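Putative uncharacterized protein PH1404 (Pyrococcus horikoshii, PDB 3AF6) probably terminates archaeal transcription by cutting nascent RNA and degrading it from the 5' end, as a dimeric zinc-dependent ribonuclease of the beta-CASP type. Local coordinates at residues Ser522-Gly527 and Tyr550-Thr555; Leu427-Ala432 and Ile545-Tyr550; His256-His261 and Val289-Asp294; Arg565-Val570 and Ile579-Glu584; Gly460-Ala465 and Ile517-Ser522. All coordinates share one frame; numbering follows the deposited sequence.

Contact 1. Residues Ser522-Gly527 and Tyr550-Thr555; sequences SGMLVG and YQAEGT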
# COMPACT_ATOMS: atom_id res chain seq x y z
N SER A 522 -13.86 -11.34 2.25
CA SER A 522 -12.66 -11.33 1.42
C SER A 522 -12.93 -11.64 -0.04
O SER A 522 -13.93 -12.27 -0.38
CB SER A 522 -11.64 -12.34 1.96
OG SER A 522 -10.92 -11.78 3.05
N GLY A 523 -12.00 -11.21 -0.89
CA GLY A 523 -12.12 -11.41 -2.32
C GLY A 523 -12.06 -12.83 -2.83
O GLY A 523 -12.45 -13.10 -3.96
N MET A 524 -11.58 -13.75 -2.00
CA MET A 524 -11.48 -15.15 -2.40
C MET A 524 -12.30 -16.07 -1.50
O MET A 524 -12.07 -17.28 -1.44
CB MET A 524 -10.01 -15.58 -2.40
CG MET A 524 -9.09 -14.68 -3.23
SD MET A 524 -7.38 -15.30 -3.33
CE MET A 524 -6.71 -14.74 -1.74
N LEU A 525 -13.29 -15.50 -0.81
CA LEU A 525 -14.13 -16.28 0.09
C LEU A 525 -13.26 -16.97 1.14
O LEU A 525 -13.64 -18.02 1.69
CB LEU A 525 -14.92 -17.34 -0.69
CG LEU A 525 -16.02 -16.86 -1.63
CD1 LEU A 525 -16.66 -18.06 -2.33
CD2 LEU A 525 -17.06 -16.08 -0.84
N VAL A 526 -12.09 -16.39 1.40
CA VAL A 526 -11.16 -16.94 2.38
C VAL A 526 -11.56 -16.54 3.79
O VAL A 526 -11.01 -17.04 4.77
CB VAL A 526 -9.73 -16.45 2.12
CG1 VAL A 526 -8.76 -17.20 3.02
CG2 VAL A 526 -9.37 -16.65 0.66
N GLY A 527 -12.53 -15.64 3.90
CA GLY A 527 -12.99 -15.21 5.21
C GLY A 527 -13.70 -13.87 5.17
O GLY A 527 -13.67 -13.18 4.15
N TYR A 550 -8.26 -12.88 -9.02
CA TYR A 550 -7.52 -14.13 -9.06
C TYR A 550 -7.89 -14.95 -7.84
O TYR A 550 -7.81 -14.45 -6.71
CB TYR A 550 -6.02 -13.84 -9.03
CG TYR A 550 -5.15 -15.08 -9.16
CD1 TYR A 550 -5.14 -15.82 -10.34
CD2 TYR A 550 -4.33 -15.50 -8.11
CE1 TYR A 550 -4.32 -16.93 -10.48
CE2 TYR A 550 -3.51 -16.62 -8.24
CZ TYR A 550 -3.51 -17.33 -9.43
OH TYR A 550 -2.70 -18.44 -9.60
N GLN A 551 -8.30 -16.19 -8.06
CA GLN A 551 -8.63 -17.07 -6.94
C GLN A 551 -7.40 -17.97 -6.75
O GLN A 551 -7.06 -18.77 -7.62
CB GLN A 551 -9.87 -17.91 -7.26
CG GLN A 551 -11.15 -17.11 -7.52
CD GLN A 551 -11.51 -16.16 -6.39
OE1 GLN A 551 -11.33 -14.95 -6.50
NE2 GLN A 551 -12.01 -16.72 -5.28
N ALA A 552 -6.72 -17.82 -5.61
CA ALA A 552 -5.52 -18.59 -5.34
C ALA A 552 -5.76 -20.05 -4.95
O ALA A 552 -6.81 -20.40 -4.40
CB ALA A 552 -4.69 -17.89 -4.26
N GLU A 553 -4.78 -20.89 -5.25
CA GLU A 553 -4.86 -22.31 -4.94
C GLU A 553 -5.00 -22.51 -3.43
O GLU A 553 -4.20 -22.00 -2.66
CB GLU A 553 -3.61 -23.03 -5.45
CG GLU A 553 -3.24 -22.69 -6.89
CD GLU A 553 -2.12 -23.55 -7.45
OE1 GLU A 553 -1.09 -23.71 -6.75
OE2 GLU A 553 -2.27 -24.07 -8.58
N GLY A 554 -6.04 -23.24 -3.03
CA GLY A 554 -6.26 -23.49 -1.62
C GLY A 554 -7.38 -22.66 -1.01
O GLY A 554 -7.66 -22.78 0.19
N THR A 555 -8.03 -21.83 -1.82
CA THR A 555 -9.12 -20.98 -1.35
C THR A 555 -10.49 -21.59 -1.63
O THR A 555 -10.65 -22.39 -2.55
CB THR A 555 -9.09 -19.60 -2.04
OG1 THR A 555 -9.17 -19.78 -3.45
CG2 THR A 555 -7.81 -18.84 -1.70

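Contact 2. Residues Leu427-Ala432 and Ile545-Tyr550; sequences LIPAMA and IIFVSY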
# COMPACT_ATOMS: atom_id res chain seq x y z
N LEU A 427 -23.68 -11.71 -5.71
CA LEU A 427 -22.61 -11.62 -4.73
C LEU A 427 -21.28 -11.40 -5.43
O LEU A 427 -20.87 -12.20 -6.28
CB LEU A 427 -22.53 -12.90 -3.89
CG LEU A 427 -21.33 -12.92 -2.94
CD1 LEU A 427 -21.45 -11.77 -1.94
CD2 LEU A 427 -21.25 -14.26 -2.23
N ILE A 428 -20.62 -10.30 -5.07
CA ILE A 428 -19.33 -9.99 -5.67
C ILE A 428 -18.27 -9.94 -4.58
O ILE A 428 -18.11 -8.93 -3.89
CB ILE A 428 -19.36 -8.64 -6.45
CG1 ILE A 428 -20.32 -8.75 -7.65
CG2 ILE A 428 -17.96 -8.29 -6.95
CD1 ILE A 428 -20.42 -7.48 -8.48
N PRO A 429 -17.53 -11.04 -4.41
CA PRO A 429 -16.48 -11.05 -3.39
C PRO A 429 -15.30 -10.25 -3.90
O PRO A 429 -14.96 -10.32 -5.08
CB PRO A 429 -16.18 -12.53 -3.22
CG PRO A 429 -16.43 -13.08 -4.57
CD PRO A 429 -17.69 -12.37 -5.02
N ALA A 430 -14.69 -9.46 -3.01
CA ALA A 430 -13.53 -8.64 -3.35
C ALA A 430 -12.85 -8.11 -2.09
O ALA A 430 -13.52 -7.84 -1.09
CB ALA A 430 -13.96 -7.47 -4.25
N MET A 431 -11.53 -7.96 -2.13
CA MET A 431 -10.82 -7.45 -0.96
C MET A 431 -11.25 -5.99 -0.76
O MET A 431 -11.52 -5.26 -1.72
CB MET A 431 -9.29 -7.53 -1.14
CG MET A 431 -8.69 -8.95 -1.13
SD MET A 431 -9.21 -9.95 0.31
CE MET A 431 -7.87 -9.61 1.58
N ALA A 432 -11.30 -5.58 0.51
CA ALA A 432 -11.69 -4.22 0.86
C ALA A 432 -10.98 -3.19 -0.02
O ALA A 432 -11.54 -2.14 -0.31
CB ALA A 432 -11.37 -3.96 2.32
N ILE A 545 -23.00 -15.52 -8.26
CA ILE A 545 -21.72 -15.16 -7.67
C ILE A 545 -20.77 -14.85 -8.82
O ILE A 545 -20.69 -15.60 -9.80
CB ILE A 545 -21.17 -16.30 -6.76
CG1 ILE A 545 -19.99 -15.76 -5.94
CG2 ILE A 545 -20.76 -17.50 -7.60
CD1 ILE A 545 -19.46 -16.74 -4.92
N ILE A 546 -20.06 -13.73 -8.73
CA ILE A 546 -19.14 -13.31 -9.77
C ILE A 546 -17.73 -13.08 -9.23
O ILE A 546 -17.51 -12.22 -8.38
CB ILE A 546 -19.62 -11.98 -10.43
CG1 ILE A 546 -21.02 -12.16 -11.02
CG2 ILE A 546 -18.65 -11.56 -11.52
CD1 ILE A 546 -21.63 -10.87 -11.52
N PHE A 547 -16.77 -13.85 -9.72
CA PHE A 547 -15.39 -13.67 -9.28
C PHE A 547 -14.76 -12.65 -10.20
O PHE A 547 -14.83 -12.78 -11.43
CB PHE A 547 -14.62 -15.01 -9.33
CG PHE A 547 -15.10 -16.01 -8.31
CD1 PHE A 547 -14.88 -15.80 -6.95
CD2 PHE A 547 -15.85 -17.12 -8.71
CE1 PHE A 547 -15.39 -16.68 -6.00
CE2 PHE A 547 -16.36 -18.00 -7.76
CZ PHE A 547 -16.14 -17.78 -6.40
N VAL A 548 -14.17 -11.61 -9.61
CA VAL A 548 -13.55 -10.54 -10.38
C VAL A 548 -12.09 -10.38 -9.97
O VAL A 548 -11.48 -9.33 -10.15
CB VAL A 548 -14.27 -9.20 -10.15
CG1 VAL A 548 -15.72 -9.31 -10.58
CG2 VAL A 548 -14.17 -8.81 -8.68
N SER A 549 -11.55 -11.44 -9.38
CA SER A 549 -10.16 -11.42 -8.96
C SER A 549 -9.58 -12.82 -9.01
O SER A 549 -10.31 -13.82 -9.06
CB SER A 549 -10.04 -10.87 -7.53
OG SER A 549 -10.73 -11.68 -6.61
N TYR A 550 -8.26 -12.88 -9.02
CA TYR A 550 -7.52 -14.13 -9.06
C TYR A 550 -7.89 -14.95 -7.84
O TYR A 550 -7.81 -14.45 -6.71
CB TYR A 550 -6.02 -13.84 -9.03
CG TYR A 550 -5.15 -15.08 -9.16
CD1 TYR A 550 -5.14 -15.82 -10.34
CD2 TYR A 550 -4.33 -15.50 -8.11
CE1 TYR A 550 -4.32 -16.93 -10.48
CE2 TYR A 550 -3.51 -16.62 -8.24
CZ TYR A 550 -3.51 -17.33 -9.43
OH TYR A 550 -2.70 -18.44 -9.60
O HOH W 1 -13.96 -11.79 -7.01

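Contact 3. Residues His256-His261 and Val289-Asp294; sequences HAHLDH and VLLQKD. With ZN (zinc ion), chain I; ZN (zinc ion), chain J.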
# COMPACT_ATOMS: atom_id res chain seq x y z
N HIS A 256 2.74 -2.83 -1.83
CA HIS A 256 1.35 -2.44 -1.66
C HIS A 256 0.67 -3.10 -0.47
O HIS A 256 1.18 -4.06 0.10
CB HIS A 256 0.54 -2.65 -2.95
CG HIS A 256 0.29 -4.08 -3.31
ND1 HIS A 256 1.24 -4.87 -3.93
CD2 HIS A 256 -0.83 -4.83 -3.23
CE1 HIS A 256 0.71 -6.04 -4.22
NE2 HIS A 256 -0.54 -6.04 -3.81
N ALA A 257 -0.49 -2.57 -0.11
CA ALA A 257 -1.22 -3.01 1.06
C ALA A 257 -1.76 -4.43 1.24
O ALA A 257 -2.00 -4.84 2.38
CB ALA A 257 -2.33 -2.02 1.33
N HIS A 258 -1.97 -5.20 0.18
CA HIS A 258 -2.52 -6.53 0.36
C HIS A 258 -1.73 -7.41 1.33
O HIS A 258 -0.52 -7.27 1.48
CB HIS A 258 -2.71 -7.22 -0.98
CG HIS A 258 -3.92 -6.75 -1.72
ND1 HIS A 258 -4.15 -7.04 -3.05
CD2 HIS A 258 -4.97 -5.99 -1.32
CE1 HIS A 258 -5.29 -6.49 -3.43
NE2 HIS A 258 -5.81 -5.84 -2.40
N LEU A 259 -2.45 -8.31 2.00
CA LEU A 259 -1.86 -9.20 3.00
C LEU A 259 -0.74 -10.10 2.48
O LEU A 259 0.15 -10.50 3.23
CB LEU A 259 -2.96 -10.06 3.64
CG LEU A 259 -4.03 -9.36 4.49
CD1 LEU A 259 -5.01 -10.41 4.99
CD2 LEU A 259 -3.42 -8.61 5.66
N ASP A 260 -0.80 -10.42 1.19
CA ASP A 260 0.22 -11.27 0.60
C ASP A 260 1.49 -10.49 0.27
O ASP A 260 2.33 -10.97 -0.49
CB ASP A 260 -0.32 -11.95 -0.65
CG ASP A 260 -0.90 -10.96 -1.65
OD1 ASP A 260 -1.27 -11.41 -2.76
OD2 ASP A 260 -0.98 -9.75 -1.34
N HIS A 261 1.63 -9.29 0.83
CA HIS A 261 2.83 -8.49 0.61
C HIS A 261 3.26 -7.78 1.90
O HIS A 261 4.43 -7.42 2.07
CB HIS A 261 2.62 -7.46 -0.52
CG HIS A 261 2.49 -8.09 -1.87
ND1 HIS A 261 3.57 -8.27 -2.71
CD2 HIS A 261 1.44 -8.66 -2.49
CE1 HIS A 261 3.18 -8.93 -3.79
NE2 HIS A 261 1.89 -9.18 -3.68
N VAL A 289 -2.52 -1.10 7.31
CA VAL A 289 -2.94 -1.05 8.70
C VAL A 289 -4.39 -1.47 8.77
O VAL A 289 -4.81 -2.17 9.68
CB VAL A 289 -2.79 0.36 9.29
CG1 VAL A 289 -3.66 0.51 10.53
CG2 VAL A 289 -1.35 0.61 9.66
N LEU A 290 -5.18 -1.06 7.78
CA LEU A 290 -6.57 -1.43 7.76
C LEU A 290 -6.74 -2.93 7.55
O LEU A 290 -7.43 -3.60 8.33
CB LEU A 290 -7.33 -0.70 6.65
CG LEU A 290 -8.77 -1.19 6.53
CD1 LEU A 290 -9.50 -0.84 7.82
CD2 LEU A 290 -9.46 -0.58 5.32
N LEU A 291 -6.10 -3.45 6.51
CA LEU A 291 -6.21 -4.86 6.19
C LEU A 291 -5.70 -5.78 7.28
O LEU A 291 -6.18 -6.90 7.43
CB LEU A 291 -5.49 -5.17 4.88
CG LEU A 291 -6.09 -4.49 3.65
CD1 LEU A 291 -5.29 -4.88 2.42
CD2 LEU A 291 -7.55 -4.88 3.49
N GLN A 292 -4.72 -5.30 8.05
CA GLN A 292 -4.16 -6.08 9.15
C GLN A 292 -5.14 -6.20 10.32
O GLN A 292 -5.28 -7.27 10.93
CB GLN A 292 -2.84 -5.46 9.63
CG GLN A 292 -1.69 -5.65 8.66
CD GLN A 292 -0.52 -4.73 8.94
OE1 GLN A 292 0.49 -4.76 8.23
NE2 GLN A 292 -0.65 -3.89 9.96
N LYS A 293 -5.82 -5.10 10.66
CA LYS A 293 -6.77 -5.13 11.75
C LYS A 293 -7.93 -5.99 11.28
O LYS A 293 -8.45 -6.81 12.03
CB LYS A 293 -7.26 -3.72 12.10
CG LYS A 293 -6.34 -2.98 13.06
CD LYS A 293 -6.84 -1.57 13.40
CE LYS A 293 -6.45 -1.12 14.83
NZ LYS A 293 -4.98 -1.02 15.09
N ASP A 294 -8.30 -5.81 10.03
CA ASP A 294 -9.39 -6.58 9.45
C ASP A 294 -9.04 -8.07 9.52
O ASP A 294 -9.90 -8.91 9.79
CB ASP A 294 -9.59 -6.14 7.99
CG ASP A 294 -10.77 -6.80 7.33
OD1 ASP A 294 -10.81 -6.82 6.08
OD2 ASP A 294 -11.67 -7.29 8.05
ZN ZN I . -2.24 -7.21 -4.71
ZN ZN J . 0.18 -10.23 -4.49

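Contact 4. Residues Arg565-Val570 and Ile579-Glu584; sequences REIPMV and IKVNME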
# COMPACT_ATOMS: atom_id res chain seq x y z
N ARG A 565 -19.68 -28.53 -6.62
CA ARG A 565 -21.04 -28.21 -6.22
C ARG A 565 -21.46 -28.62 -4.81
O ARG A 565 -22.56 -28.29 -4.37
CB ARG A 565 -22.02 -28.78 -7.24
CG ARG A 565 -21.81 -28.20 -8.63
CD ARG A 565 -23.08 -28.25 -9.41
NE ARG A 565 -24.16 -27.62 -8.67
CZ ARG A 565 -25.44 -27.72 -9.00
NH1 ARG A 565 -25.79 -28.42 -10.07
NH2 ARG A 565 -26.37 -27.12 -8.26
N GLU A 566 -20.59 -29.33 -4.11
CA GLU A 566 -20.85 -29.73 -2.73
C GLU A 566 -19.56 -29.53 -1.96
O GLU A 566 -18.69 -30.40 -1.94
CB GLU A 566 -21.32 -31.18 -2.66
CG GLU A 566 -22.75 -31.34 -3.12
CD GLU A 566 -23.36 -32.67 -2.72
OE1 GLU A 566 -24.57 -32.87 -2.97
OE2 GLU A 566 -22.62 -33.52 -2.17
N ILE A 567 -19.44 -28.37 -1.32
CA ILE A 567 -18.24 -28.04 -0.58
C ILE A 567 -18.30 -28.29 0.91
O ILE A 567 -19.12 -27.70 1.62
CB ILE A 567 -17.87 -26.57 -0.80
CG1 ILE A 567 -17.65 -26.31 -2.29
CG2 ILE A 567 -16.61 -26.22 -0.01
CD1 ILE A 567 -17.39 -24.87 -2.62
N PRO A 568 -17.42 -29.16 1.41
CA PRO A 568 -17.38 -29.47 2.84
C PRO A 568 -16.72 -28.30 3.54
O PRO A 568 -15.68 -27.81 3.11
CB PRO A 568 -16.51 -30.73 2.90
CG PRO A 568 -16.57 -31.30 1.52
CD PRO A 568 -16.53 -30.06 0.67
N MET A 569 -17.34 -27.85 4.63
CA MET A 569 -16.78 -26.75 5.40
C MET A 569 -16.89 -27.09 6.87
O MET A 569 -17.95 -27.46 7.35
CB MET A 569 -17.54 -25.46 5.13
CG MET A 569 -17.27 -24.85 3.77
SD MET A 569 -18.11 -23.27 3.65
CE MET A 569 -17.03 -22.23 4.68
N VAL A 570 -15.77 -26.96 7.57
CA VAL A 570 -15.74 -27.25 8.99
C VAL A 570 -16.22 -26.04 9.78
O VAL A 570 -15.72 -24.92 9.58
CB VAL A 570 -14.31 -27.62 9.42
CG1 VAL A 570 -13.35 -26.51 8.98
CG2 VAL A 570 -14.25 -27.85 10.93
N ILE A 579 -22.00 -27.24 2.07
CA ILE A 579 -22.77 -26.22 1.37
C ILE A 579 -23.09 -26.71 -0.03
O ILE A 579 -22.20 -27.12 -0.78
CB ILE A 579 -22.01 -24.88 1.25
CG1 ILE A 579 -21.78 -24.27 2.63
CG2 ILE A 579 -22.81 -23.90 0.42
CD1 ILE A 579 -20.79 -25.02 3.48
N LYS A 580 -24.36 -26.66 -0.38
CA LYS A 580 -24.82 -27.09 -1.69
C LYS A 580 -24.77 -25.89 -2.64
O LYS A 580 -25.56 -24.95 -2.50
CB LYS A 580 -26.25 -27.63 -1.57
CG LYS A 580 -26.82 -28.28 -2.82
CD LYS A 580 -28.29 -28.64 -2.62
CE LYS A 580 -28.89 -29.29 -3.86
NZ LYS A 580 -30.38 -29.41 -3.76
N VAL A 581 -23.85 -25.90 -3.59
CA VAL A 581 -23.72 -24.78 -4.53
C VAL A 581 -24.61 -24.94 -5.76
O VAL A 581 -24.33 -25.76 -6.64
CB VAL A 581 -22.26 -24.60 -5.02
CG1 VAL A 581 -22.15 -23.34 -5.87
CG2 VAL A 581 -21.31 -24.52 -3.85
N ASN A 582 -25.68 -24.15 -5.81
CA ASN A 582 -26.60 -24.18 -6.93
C ASN A 582 -26.61 -22.85 -7.67
O ASN A 582 -26.79 -22.80 -8.88
CB ASN A 582 -28.02 -24.51 -6.46
CG ASN A 582 -28.07 -25.77 -5.63
OD1 ASN A 582 -27.50 -26.80 -6.00
ND2 ASN A 582 -28.76 -25.70 -4.50
N MET A 583 -26.44 -21.76 -6.91
CA MET A 583 -26.40 -20.41 -7.46
C MET A 583 -25.48 -20.41 -8.67
O MET A 583 -24.64 -21.30 -8.80
CB MET A 583 -25.85 -19.45 -6.41
CG MET A 583 -24.35 -19.63 -6.15
SD MET A 583 -23.62 -18.56 -4.88
CE MET A 583 -24.63 -17.07 -5.03
N GLU A 584 -25.63 -19.43 -9.55
CA GLU A 584 -24.78 -19.34 -10.74
C GLU A 584 -23.37 -18.87 -10.43
O GLU A 584 -23.18 -17.94 -9.64
CB GLU A 584 -25.38 -18.39 -11.78
CG GLU A 584 -26.44 -19.01 -12.68
CD GLU A 584 -26.57 -18.26 -13.99
OE1 GLU A 584 -26.81 -17.04 -13.95
OE2 GLU A 584 -26.44 -18.90 -15.06

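Contact 5. Residues Gly460-Ala465 and Ile517-Ser522; sequences GMIWEA and IIIASS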
# COMPACT_ATOMS: atom_id res chain seq x y z
N GLY A 460 -17.66 -5.34 4.77
CA GLY A 460 -16.33 -5.82 5.08
C GLY A 460 -15.20 -4.83 5.07
O GLY A 460 -14.08 -5.17 4.67
N MET A 461 -15.45 -3.62 5.54
CA MET A 461 -14.42 -2.58 5.57
C MET A 461 -14.11 -2.02 4.18
O MET A 461 -13.14 -1.30 3.99
CB MET A 461 -13.15 -3.12 6.24
CG MET A 461 -13.32 -3.41 7.72
SD MET A 461 -13.77 -1.93 8.68
CE MET A 461 -15.61 -2.10 8.80
N ILE A 462 -14.95 -2.36 3.21
CA ILE A 462 -14.82 -1.85 1.86
C ILE A 462 -15.08 -0.34 1.89
O ILE A 462 -14.42 0.42 1.19
CB ILE A 462 -15.86 -2.46 0.91
CG1 ILE A 462 -15.55 -3.94 0.67
CG2 ILE A 462 -15.90 -1.67 -0.39
CD1 ILE A 462 -16.49 -4.59 -0.33
N TRP A 463 -16.04 0.07 2.70
CA TRP A 463 -16.37 1.48 2.81
C TRP A 463 -15.25 2.23 3.50
O TRP A 463 -14.86 3.32 3.08
CB TRP A 463 -17.68 1.68 3.57
CG TRP A 463 -18.12 3.11 3.62
CD1 TRP A 463 -18.14 3.94 4.70
CD2 TRP A 463 -18.61 3.89 2.51
NE1 TRP A 463 -18.60 5.18 4.35
CE2 TRP A 463 -18.90 5.18 3.01
CE3 TRP A 463 -18.82 3.63 1.15
CZ2 TRP A 463 -19.40 6.20 2.20
CZ3 TRP A 463 -19.32 4.64 0.35
CH2 TRP A 463 -19.60 5.92 0.87
N GLU A 464 -14.72 1.64 4.57
CA GLU A 464 -13.62 2.25 5.30
C GLU A 464 -12.48 2.46 4.31
O GLU A 464 -11.87 3.53 4.27
CB GLU A 464 -13.20 1.33 6.46
CG GLU A 464 -12.13 1.87 7.40
CD GLU A 464 -12.10 3.38 7.48
OE1 GLU A 464 -13.18 4.02 7.41
OE2 GLU A 464 -10.98 3.94 7.62
N ALA A 465 -12.21 1.45 3.49
CA ALA A 465 -11.14 1.53 2.50
C ALA A 465 -11.43 2.62 1.47
O ALA A 465 -10.53 3.35 1.05
CB ALA A 465 -10.98 0.19 1.79
N ILE A 517 -27.23 -6.01 -5.08
CA ILE A 517 -25.85 -6.34 -5.40
C ILE A 517 -25.07 -6.27 -4.10
O ILE A 517 -25.14 -5.26 -3.38
CB ILE A 517 -25.24 -5.35 -6.40
CG1 ILE A 517 -26.08 -5.30 -7.68
CG2 ILE A 517 -23.81 -5.76 -6.73
CD1 ILE A 517 -26.18 -6.62 -8.38
N ILE A 518 -24.33 -7.34 -3.79
CA ILE A 518 -23.54 -7.41 -2.58
C ILE A 518 -22.05 -7.54 -2.91
O ILE A 518 -21.63 -8.50 -3.56
CB ILE A 518 -23.95 -8.61 -1.70
CG1 ILE A 518 -25.45 -8.56 -1.41
CG2 ILE A 518 -23.18 -8.60 -0.38
CD1 ILE A 518 -26.01 -9.85 -0.87
N ILE A 519 -21.27 -6.57 -2.46
CA ILE A 519 -19.83 -6.61 -2.68
C ILE A 519 -19.23 -6.68 -1.29
O ILE A 519 -19.49 -5.81 -0.45
CB ILE A 519 -19.32 -5.34 -3.41
CG1 ILE A 519 -20.05 -5.17 -4.74
CG2 ILE A 519 -17.82 -5.46 -3.65
CD1 ILE A 519 -19.48 -4.05 -5.62
N ALA A 520 -18.44 -7.72 -1.04
CA ALA A 520 -17.85 -7.89 0.28
C ALA A 520 -16.56 -8.70 0.31
O ALA A 520 -16.33 -9.59 -0.52
CB ALA A 520 -18.87 -8.54 1.21
N SER A 521 -15.73 -8.38 1.30
CA SER A 521 -14.46 -9.07 1.50
C SER A 521 -14.73 -10.33 2.33
O SER A 521 -15.74 -10.39 3.03
CB SER A 521 -13.51 -8.14 2.24
OG SER A 521 -14.17 -7.52 3.34
N SER A 522 -13.86 -11.34 2.25
CA SER A 522 -12.66 -11.33 1.42
C SER A 522 -12.93 -11.64 -0.04
O SER A 522 -13.93 -12.27 -0.38
CB SER A 522 -11.64 -12.34 1.96
OG SER A 522 -10.92 -11.78 3.05

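Contact 1. Residues Ser522-Gly527 and Tyr550-Thr555
Met524 and Gln551 bring two loops together with their CA atoms 5.7 Å apart, the first inside a type I turn from Ser522 to Leu525, the second just ahead of a type II turn from Ala552 to Thr555. The unbranched Met524 chain points across and slides past Gln551 in the opposite direction. Its SD takes a weak but nearly straight hydrogen bond (167°) from Ala552 N at 3.5 Å and also lies 3.8 Å from Ala552 CB; a thioether suits a spot that is both apolar and next to an N-H. Both loops follow strands of the parallel beta-CASP sheet and lie near the zinc site: the side chains of Met524 and Asp260 are about 6 Å apart, while Tyr550 OH bonds Glu620. Thr555 uses both branches. OG1, between the backbone N and the carbonyl carbon (chi1 58°), bonds Ala552 O at 2.6 Å and caps Arg558 N of helix 556-561, whereas CG2 meets Val526 CG2 at 3.6 Å.

Contact 2. Residues Leu427-Ala432 and Ile545-Tyr550
Leu427 O receives Ile546 N in a hydrogen bond of 3.0 Å, nearly straight at 165°; the same oxygen has Ile545 CA 3.4 Å away as a CA-H...O contact. Leu427 CG and Ile545 CG1 are both anti to their backbone N (chi1 174° and -168°), which lays the two chains side by side, Leu427 CD2 4.1 Å from Ile545 CD1. The next parallel bond would need an amide hydrogen at Pro429, which has none, and the ring's CD sits 3.4 Å from Ile546 O instead. Pro429 CG meanwhile crosses to Phe547 CD1 at 3.9 Å, a compact ring against a broad one. Beyond the proline the strands part, and a water bridges them: it donates to Pro429 O and accepts from Val548 N, each at 2.6 Å. On the other side Ile428 CG2 packs on Val548 CG2 (4.2 Å), and Leu412 of helix 405-420 touches both Ile428 and Ile546. Further out, backbone bonds tie Ile428 to Ile518 and Ala520, and Ile545 to Glu584. Beta-branched and other apolar residues thus fill two interior neighbours of a parallel sheet packed between helices, the alpha/beta architecture of the beta-CASP domain.

Contact 3. Residues His256-His261 and Val289-Asp294
The zinc-binding HxHxDH motif of the metallo-beta-lactamase superfamily, His256 to His261, rests on helix 282-301 chiefly through Leu291, which meets Ala257, His258 and Leu259. Leu291 is aimed at the loop, and its CD1 lies 3.3 Å from Ala257 O and 4.3 Å from Ala257 CB. The same methyl meets the imidazole of His258 in the ring plane, bordering its C-H edge at CD2 (3.9 Å), while NE2 beside it bonds Val433 O. In return Leu259 reaches across with CD2, which lies 3.7 Å from Leu291 O and close to Leu291 CB as well. Ala257 and Leu259 are the apolar spacers of the motif, with Leu291 as their partner on the helix; its three histidines and Asp260 turn to metal. His256 NE2 and His258 ND1 (2.5 Å) bind one zinc ion, Asp260 OD1 (also 2.5 Å) and His261 NE2 (2.2 Å) the other. His344 and Asp367 belong to the first site as well; Asp367, common to both, and His618 complete the second. Like His258, His261 is held at its second nitrogen, ND1 bonding Asp217. Asp260 CG sits between its backbone N and carbonyl carbon (chi1 54°), which swings the carboxylate toward the metal. His256 CE1 comes over one face of the His261 ring, 3.2 Å above its plane and offset toward the rim.

Contact 4. Residues Arg565-Val570 and Ile579-Glu584
Ile567 and Ile579 form a hydrogen-bonded pair of an antiparallel beta hairpin, strands 566-570 and 576-580. Among the backbone bonds, Ile567 N reaches Ile579 O at 3.1 Å and Ile579 N returns to Ile567 O at 3.0 Å. Past the non-hydrogen-bonded pair Glu566 and Lys580, Val581 N adds a bond to Arg565 O (2.8 Å). Apolar contacts gather on the face of the isoleucines: Ile567 CD1 lies 4.1 Å from Val581 CG2, and Met569, its CG anti to the carbonyl carbon (chi1 -73°), lays CB, CG and SD beside Ile579 CD1, with CG at 3.5 Å. Helices 556-561 and 529-537 cover this side, whereas the charged Glu566 and Lys580 occupy the exposed face. The side-chain bonds belong to Arg565, long enough to reach across to the backbone just past the end of the partner strand, with a bend at chi3 (54°). Its guanidinium grips a single atom side-on, NE giving 2.8 Å and NH2 2.9 Å to Val581 O, with that oxygen in the guanidinium plane.

Contact 5. Residues Gly460-Ala465 and Ile517-Ser522
With CG1 anti to the carbonyl carbon (chi1 -70°) and the chain then extended (chi2 -176°), Ile462 drives CD1 from the first turn of helix 462-471 onto strand 516-520. That methyl lands 3.7 Å from Ile519 CG2 and 3.6 Å from Ala520 CA, against the strand's backbone; a small residue at Ala520 is consistent with that. Ser521 OG sits between the backbone N and the carbonyl carbon (chi1 46°) and donates to Gly460 O at 2.7 Å, in the carbonyl plane and on a lone pair. A short hydroxyl fits here because the two backbones are near, with the CA atoms of Gly460 and Ser521 5.2 Å apart. Gly460 has no side chain to stand between them, and its positive phi is one that glycine takes up easily. The helix starts directly after, with Met461 at its N-cap position. The bond from Ser521 ties the link between strand 456-459 and helix 462-471 to the end of strand 516-520, which lies beside 456-459 in the parallel beta-CASP sheet. Helix 435-447 closes over the apolar pair, its Ala436 touching Ile462 and its Val439 touching Ile519, while Ile428 of the adjacent strand 425-429 packs on Ile519.

In the fold
From the N terminus, contact 3 comes first and closes a short loop within the metallo-beta-lactamase part, setting the zinc motif against helix 282-301. The chain then enters the beta-CASP region, where contact 2 pairs strands 425-429 and 544-547 and closes a long loop. Contact 5 is nested inside it, and strands 425-429 and 516-520 are neighbours in the same sheet. Contact 1 shares Ser522 with contact 5 and Tyr550 with contact 2, whose segments alternate with its own. Last, contact 4 closes the hairpin and hands the chain to Glu584, beside Ile545. Met431 against His258 and Leu290 against Glu464 join the beta-CASP region to the metallo-beta-lactamase part.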